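PDB 5B68: 4-alpha-glucanotransferase from Corynebacterium glutamicum, which belongs to the amylomaltase (disproportionating enzyme) family of glucanotransferases and pairs an N-terminal beta-sandwich domain with a TIM-barrel-type domain. Local coordinates for residues A11-Y23 with Q475-H487. Numbering follows the deposited sequence.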
loop_
_atom_site.group_PDB
_atom_site.type_symbol
_atom_site.label_atom_id
_atom_site.label_comp_id
_atom_site.label_asym_id
_atom_site.label_seq_id
_atom_site.Cartn_x
_atom_site.Cartn_y
_atom_site.Cartn_z
ATOM N N ALA A 11 18.746 -18.961 12.983
ATOM C CA ALA A 11 17.682 -18.538 12.084
ATOM C C ALA A 11 16.319 -18.487 12.798
ATOM O O ALA A 11 15.598 -17.485 12.632
ATOM C CB ALA A 11 17.608 -19.518 10.881
ATOM N N ASP A 12 15.953 -19.515 13.560
ATOM C CA ASP A 12 14.706 -19.509 14.320
ATOM C C ASP A 12 14.572 -18.333 15.267
ATOM O O ASP A 12 13.497 -17.752 15.356
ATOM C CB ASP A 12 14.517 -20.777 15.172
ATOM C CG ASP A 12 14.282 -22.009 14.349
ATOM O OD1 ASP A 12 13.996 -21.960 13.131
ATOM O OD2 ASP A 12 14.497 -23.074 14.942
ATOM N N LEU A 13 15.651 -17.960 15.954
ATOM C CA LEU A 13 15.570 -16.833 16.953
ATOM C C LEU A 13 15.303 -15.480 16.267
ATOM O O LEU A 13 14.689 -14.568 16.836
ATOM C CB LEU A 13 16.867 -16.720 17.730
ATOM C CG LEU A 13 17.156 -17.914 18.653
ATOM C CD1 LEU A 13 18.571 -17.731 19.168
ATOM C CD2 LEU A 13 16.136 -18.076 19.764
ATOM N N TYR A 14 15.771 -15.370 15.032
ATOM C CA TYR A 14 15.547 -14.167 14.206
ATOM C C TYR A 14 14.398 -14.232 13.232
ATOM O O TYR A 14 14.182 -13.305 12.488
ATOM C CB TYR A 14 16.860 -13.832 13.500
ATOM C CG TYR A 14 17.856 -13.221 14.439
ATOM C CD1 TYR A 14 17.814 -11.849 14.737
ATOM C CD2 TYR A 14 18.835 -14.008 15.074
ATOM C CE1 TYR A 14 18.707 -11.304 15.619
ATOM C CE2 TYR A 14 19.748 -13.452 15.928
ATOM C CZ TYR A 14 19.681 -12.106 16.200
ATOM O OH TYR A 14 20.620 -11.597 17.063
ATOM N N GLY A 15 13.629 -15.322 13.262
ATOM C CA GLY A 15 12.492 -15.461 12.400
ATOM C C GLY A 15 12.812 -15.628 10.926
ATOM O O GLY A 15 11.991 -15.245 10.069
ATOM N N VAL A 16 13.921 -16.294 10.617
ATOM C CA VAL A 16 14.333 -16.471 9.260
ATOM C C VAL A 16 13.979 -17.890 8.923
ATOM O O VAL A 16 14.406 -18.822 9.625
ATOM C CB VAL A 16 15.819 -16.230 9.074
ATOM C CG1 VAL A 16 16.215 -16.448 7.602
ATOM C CG2 VAL A 16 16.191 -14.821 9.540
ATOM N N ALA A 17 13.157 -18.061 7.902
ATOM C CA ALA A 17 12.705 -19.439 7.524
ATOM C C ALA A 17 13.868 -20.233 6.951
ATOM O O ALA A 17 14.665 -19.748 6.105
ATOM C CB ALA A 17 11.585 -19.378 6.488
ATOM N N THR A 18 13.931 -21.497 7.361
ATOM C CA THR A 18 14.995 -22.421 6.835
ATOM C C THR A 18 14.525 -23.323 5.689
ATOM O O THR A 18 15.319 -24.071 5.090
ATOM C CB THR A 18 15.526 -23.312 7.946
ATOM O OG1 THR A 18 14.477 -24.139 8.457
ATOM C CG2 THR A 18 16.113 -22.453 9.099
ATOM N N SER A 19 13.217 -23.318 5.450
ATOM C CA SER A 19 12.674 -23.928 4.232
ATOM C C SER A 19 11.330 -23.299 3.922
ATOM O O SER A 19 10.758 -22.651 4.774
ATOM C CB SER A 19 12.451 -25.431 4.468
ATOM O OG SER A 19 11.603 -25.625 5.589
ATOM N N TYR A 20 10.805 -23.545 2.732
ATOM C CA TYR A 20 9.469 -23.013 2.366
ATOM C C TYR A 20 8.887 -23.807 1.191
ATOM O O TYR A 20 9.594 -24.638 0.576
ATOM C CB TYR A 20 9.565 -21.498 2.065
ATOM C CG TYR A 20 10.462 -21.150 0.946
ATOM C CD1 TYR A 20 9.986 -21.073 -0.344
ATOM C CD2 TYR A 20 11.818 -20.871 1.165
ATOM C CE1 TYR A 20 10.833 -20.776 -1.406
ATOM C CE2 TYR A 20 12.647 -20.555 0.122
ATOM C CZ TYR A 20 12.166 -20.525 -1.149
ATOM O OH TYR A 20 13.006 -20.243 -2.166
ATOM N N THR A 21 7.638 -23.530 0.881
ATOM C CA THR A 21 7.052 -24.025 -0.323
ATOM C C THR A 21 6.896 -22.831 -1.234
ATOM O O THR A 21 6.477 -21.763 -0.815
ATOM C CB THR A 21 5.705 -24.686 -0.073
ATOM O OG1 THR A 21 5.873 -25.716 0.901
ATOM C CG2 THR A 21 5.192 -25.294 -1.354
ATOM N N ASP A 22 7.288 -23.005 -2.478
ATOM C CA ASP A 22 7.219 -21.915 -3.432
ATOM C C ASP A 22 5.800 -21.714 -3.956
ATOM O O ASP A 22 4.861 -22.387 -3.538
ATOM C CB ASP A 22 8.201 -22.129 -4.578
ATOM C CG ASP A 22 7.867 -23.339 -5.408
ATOM O OD1 ASP A 22 6.765 -23.893 -5.234
ATOM O OD2 ASP A 22 8.714 -23.720 -6.225
ATOM N N TYR A 23 5.643 -20.737 -4.834
ATOM C CA TYR A 23 4.352 -20.441 -5.417
ATOM C C TYR A 23 3.889 -21.499 -6.419
ATOM O O TYR A 23 2.768 -21.457 -6.891
ATOM C CB TYR A 23 4.338 -19.036 -6.009
ATOM C CG TYR A 23 4.105 -17.946 -4.987
ATOM C CD1 TYR A 23 3.889 -18.243 -3.660
ATOM C CD2 TYR A 23 4.107 -16.619 -5.357
ATOM C CE1 TYR A 23 3.677 -17.254 -2.739
ATOM C CE2 TYR A 23 3.893 -15.623 -4.433
ATOM C CZ TYR A 23 3.679 -15.954 -3.128
ATOM O OH TYR A 23 3.462 -14.969 -2.216
ATOM N N GLN A 475 20.774 -10.620 -5.706
ATOM C CA GLN A 475 20.735 -12.035 -5.997
ATOM C C GLN A 475 19.394 -12.416 -6.582
ATOM O O GLN A 475 18.435 -11.687 -6.473
ATOM C CB GLN A 475 21.003 -12.870 -4.748
ATOM C CG GLN A 475 22.421 -12.788 -4.236
ATOM C CD GLN A 475 22.747 -13.892 -3.267
ATOM O OE1 GLN A 475 21.958 -14.794 -3.064
ATOM N NE2 GLN A 475 23.912 -13.824 -2.675
ATOM N N SER A 476 19.371 -13.557 -7.243
ATOM C CA SER A 476 18.166 -14.162 -7.778
ATOM C C SER A 476 17.145 -14.430 -6.665
ATOM O O SER A 476 17.495 -14.854 -5.535
ATOM C CB SER A 476 18.517 -15.508 -8.427
ATOM O OG SER A 476 17.357 -16.209 -8.868
ATOM N N PRO A 477 15.873 -14.282 -7.000
ATOM C CA PRO A 477 14.833 -14.648 -6.036
ATOM C C PRO A 477 14.823 -16.121 -5.615
ATOM O O PRO A 477 14.360 -16.459 -4.521
ATOM C CB PRO A 477 13.555 -14.243 -6.747
ATOM C CG PRO A 477 13.974 -13.209 -7.771
ATOM C CD PRO A 477 15.366 -13.481 -8.140
ATOM N N ALA A 478 15.307 -17.026 -6.478
ATOM C CA ALA A 478 15.536 -18.423 -6.096
ATOM C C ALA A 478 16.388 -18.603 -4.847
ATOM O O ALA A 478 16.281 -19.629 -4.222
ATOM C CB ALA A 478 16.193 -19.214 -7.278
ATOM N N THR A 479 17.243 -17.624 -4.522
ATOM C CA THR A 479 18.088 -17.625 -3.353
ATOM C C THR A 479 17.446 -17.041 -2.096
ATOM O O THR A 479 18.111 -16.981 -1.079
ATOM C CB THR A 479 19.433 -16.933 -3.593
ATOM O OG1 THR A 479 19.305 -15.504 -3.720
ATOM C CG2 THR A 479 20.069 -17.522 -4.888
ATOM N N GLY A 480 16.174 -16.670 -2.158
ATOM C CA GLY A 480 15.550 -16.025 -1.015
ATOM C C GLY A 480 14.928 -16.968 -0.018
ATOM O O GLY A 480 14.991 -18.225 -0.105
ATOM N N THR A 481 14.355 -16.322 0.996
ATOM C CA THR A 481 13.617 -16.997 2.020
ATOM C C THR A 481 12.637 -16.017 2.683
ATOM O O THR A 481 12.616 -14.856 2.289
ATOM C CB THR A 481 14.540 -17.637 3.052
ATOM O OG1 THR A 481 13.756 -18.484 3.867
ATOM C CG2 THR A 481 15.307 -16.643 3.900
ATOM N N TYR A 482 11.854 -16.505 3.630
ATOM C CA TYR A 482 10.882 -15.708 4.336
ATOM C C TYR A 482 11.464 -15.173 5.626
ATOM O O TYR A 482 12.177 -15.863 6.306
ATOM C CB TYR A 482 9.640 -16.537 4.653
ATOM C CG TYR A 482 8.748 -16.688 3.464
ATOM C CD1 TYR A 482 7.939 -15.650 3.072
ATOM C CD2 TYR A 482 8.768 -17.833 2.689
ATOM C CE1 TYR A 482 7.145 -15.751 1.970
ATOM C CE2 TYR A 482 7.972 -17.944 1.577
ATOM C CZ TYR A 482 7.163 -16.895 1.227
ATOM O OH TYR A 482 6.358 -16.970 0.137
ATOM N N ILE A 483 11.162 -13.927 5.922
ATOM C CA ILE A 483 11.373 -13.381 7.274
ATOM C C ILE A 483 10.031 -13.080 7.865
ATOM O O ILE A 483 9.166 -12.521 7.201
ATOM C CB ILE A 483 12.273 -12.137 7.312
ATOM C CG1 ILE A 483 11.771 -11.032 6.402
ATOM C CG2 ILE A 483 13.685 -12.520 6.922
ATOM C CD1 ILE A 483 12.652 -9.772 6.547
ATOM N N ARG A 484 9.861 -13.477 9.114
ATOM C CA ARG A 484 8.620 -13.315 9.888
ATOM C C ARG A 484 8.515 -11.951 10.576
ATOM O O ARG A 484 9.520 -11.449 11.087
ATOM C CB ARG A 484 8.588 -14.467 10.925
ATOM C CG ARG A 484 7.509 -14.441 11.989
ATOM C CD ARG A 484 7.176 -15.803 12.620
ATOM N NE ARG A 484 8.272 -16.662 13.096
ATOM C CZ ARG A 484 9.092 -16.364 14.089
ATOM N NH1 ARG A 484 8.997 -15.195 14.688
ATOM N NH2 ARG A 484 10.004 -17.238 14.466
ATOM N N PHE A 485 7.298 -11.376 10.638
ATOM C CA PHE A 485 7.028 -10.157 11.381
ATOM C C PHE A 485 6.044 -10.477 12.448
ATOM O O PHE A 485 5.369 -11.518 12.415
ATOM C CB PHE A 485 6.503 -9.033 10.464
ATOM C CG PHE A 485 7.559 -8.541 9.517
ATOM C CD1 PHE A 485 8.415 -7.530 9.911
ATOM C CD2 PHE A 485 7.724 -9.081 8.250
ATOM C CE1 PHE A 485 9.424 -7.116 9.069
ATOM C CE2 PHE A 485 8.777 -8.658 7.417
ATOM C CZ PHE A 485 9.627 -7.668 7.849
ATOM N N ASP A 486 5.950 -9.570 13.426
ATOM C CA ASP A 486 4.941 -9.702 14.436
ATOM C C ASP A 486 3.602 -9.228 13.877
ATOM O O ASP A 486 3.291 -8.010 13.928
ATOM C CB ASP A 486 5.338 -8.964 15.702
ATOM C CG ASP A 486 4.310 -9.080 16.805
ATOM O OD1 ASP A 486 3.191 -9.690 16.685
ATOM O OD2 ASP A 486 4.702 -8.636 17.896
ATOM N N HIS A 487 2.799 -10.186 13.378
ATOM C CA HIS A 487 1.520 -9.818 12.745
ATOM C C HIS A 487 0.541 -9.151 13.739
ATOM O O HIS A 487 -0.299 -8.303 13.356
ATOM C CB HIS A 487 0.858 -11.013 12.032
ATOM C CG HIS A 487 0.645 -12.153 12.953
ATOM N ND1 HIS A 487 -0.491 -12.277 13.714
ATOM C CD2 HIS A 487 1.491 -13.110 13.374
ATOM C CE1 HIS A 487 -0.359 -13.295 14.536
ATOM N NE2 HIS A 487 0.836 -13.810 14.359
HETATM O O HOH W 1 11.789 -11.925 12.307
HETATM O O HOH W 2 16.010 -20.115 -1.520
HETATM O O HOH W 3 5.254 -14.179 -0.585
#
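Three hydrogen bonds in succession fasten the chain leaving helix 5-13 to strand 481-484. Arg484 N donates to Gly15 O (2.9 Å) in the carbonyl plane, and Ala17 N gives Tyr482 O an almost straight bond of the same length (N-H...O 176°); together they bracket Val16 and Ile483 in a single antiparallel bridge. The third comes from a side chain: with OG1 anti to the backbone N (chi1 -169°), Thr481 reaches Ala17 O at 2.7 Å from above the carbonyl plane. Gly15 closes the helix with its positive phi in a Schellman motif; in the conformer described, one of two modelled, the Arg484 guanidinium lays one face over Gly15 CA, toward its rim (NH2 to CA 3.7 Å). A water donates to both Tyr14 O and Arg484 O.

The Tyr482 ring turns its edge to the face of Tyr20 in an offset edge-to-face pair, planes at 82°; Tyr20 CB lies 3.8 Å from Tyr482 CD2, in the plane of the Tyr482 ring. Phe469 meets both rings edge-to-face. A second water accepts from Tyr20 OH and donates to Ala478 O and Gly480 O; a third lies, less certainly, between the hydroxyls of Tyr482 and the poorly ordered Tyr23. Val16 CG1 packs against Thr481 CG2 (3.8 Å), while Val16 and Ile483 also touch helix 32-41.

Strand 481-484, outermost in its four-stranded antiparallel sheet, bonds strand 467-472 along one edge; the other receives the segment after helix 5-13 through two backbone hydrogen bonds and one from the Thr481 hydroxyl, with aromatic rings and waters extending the hold and no salt bridge.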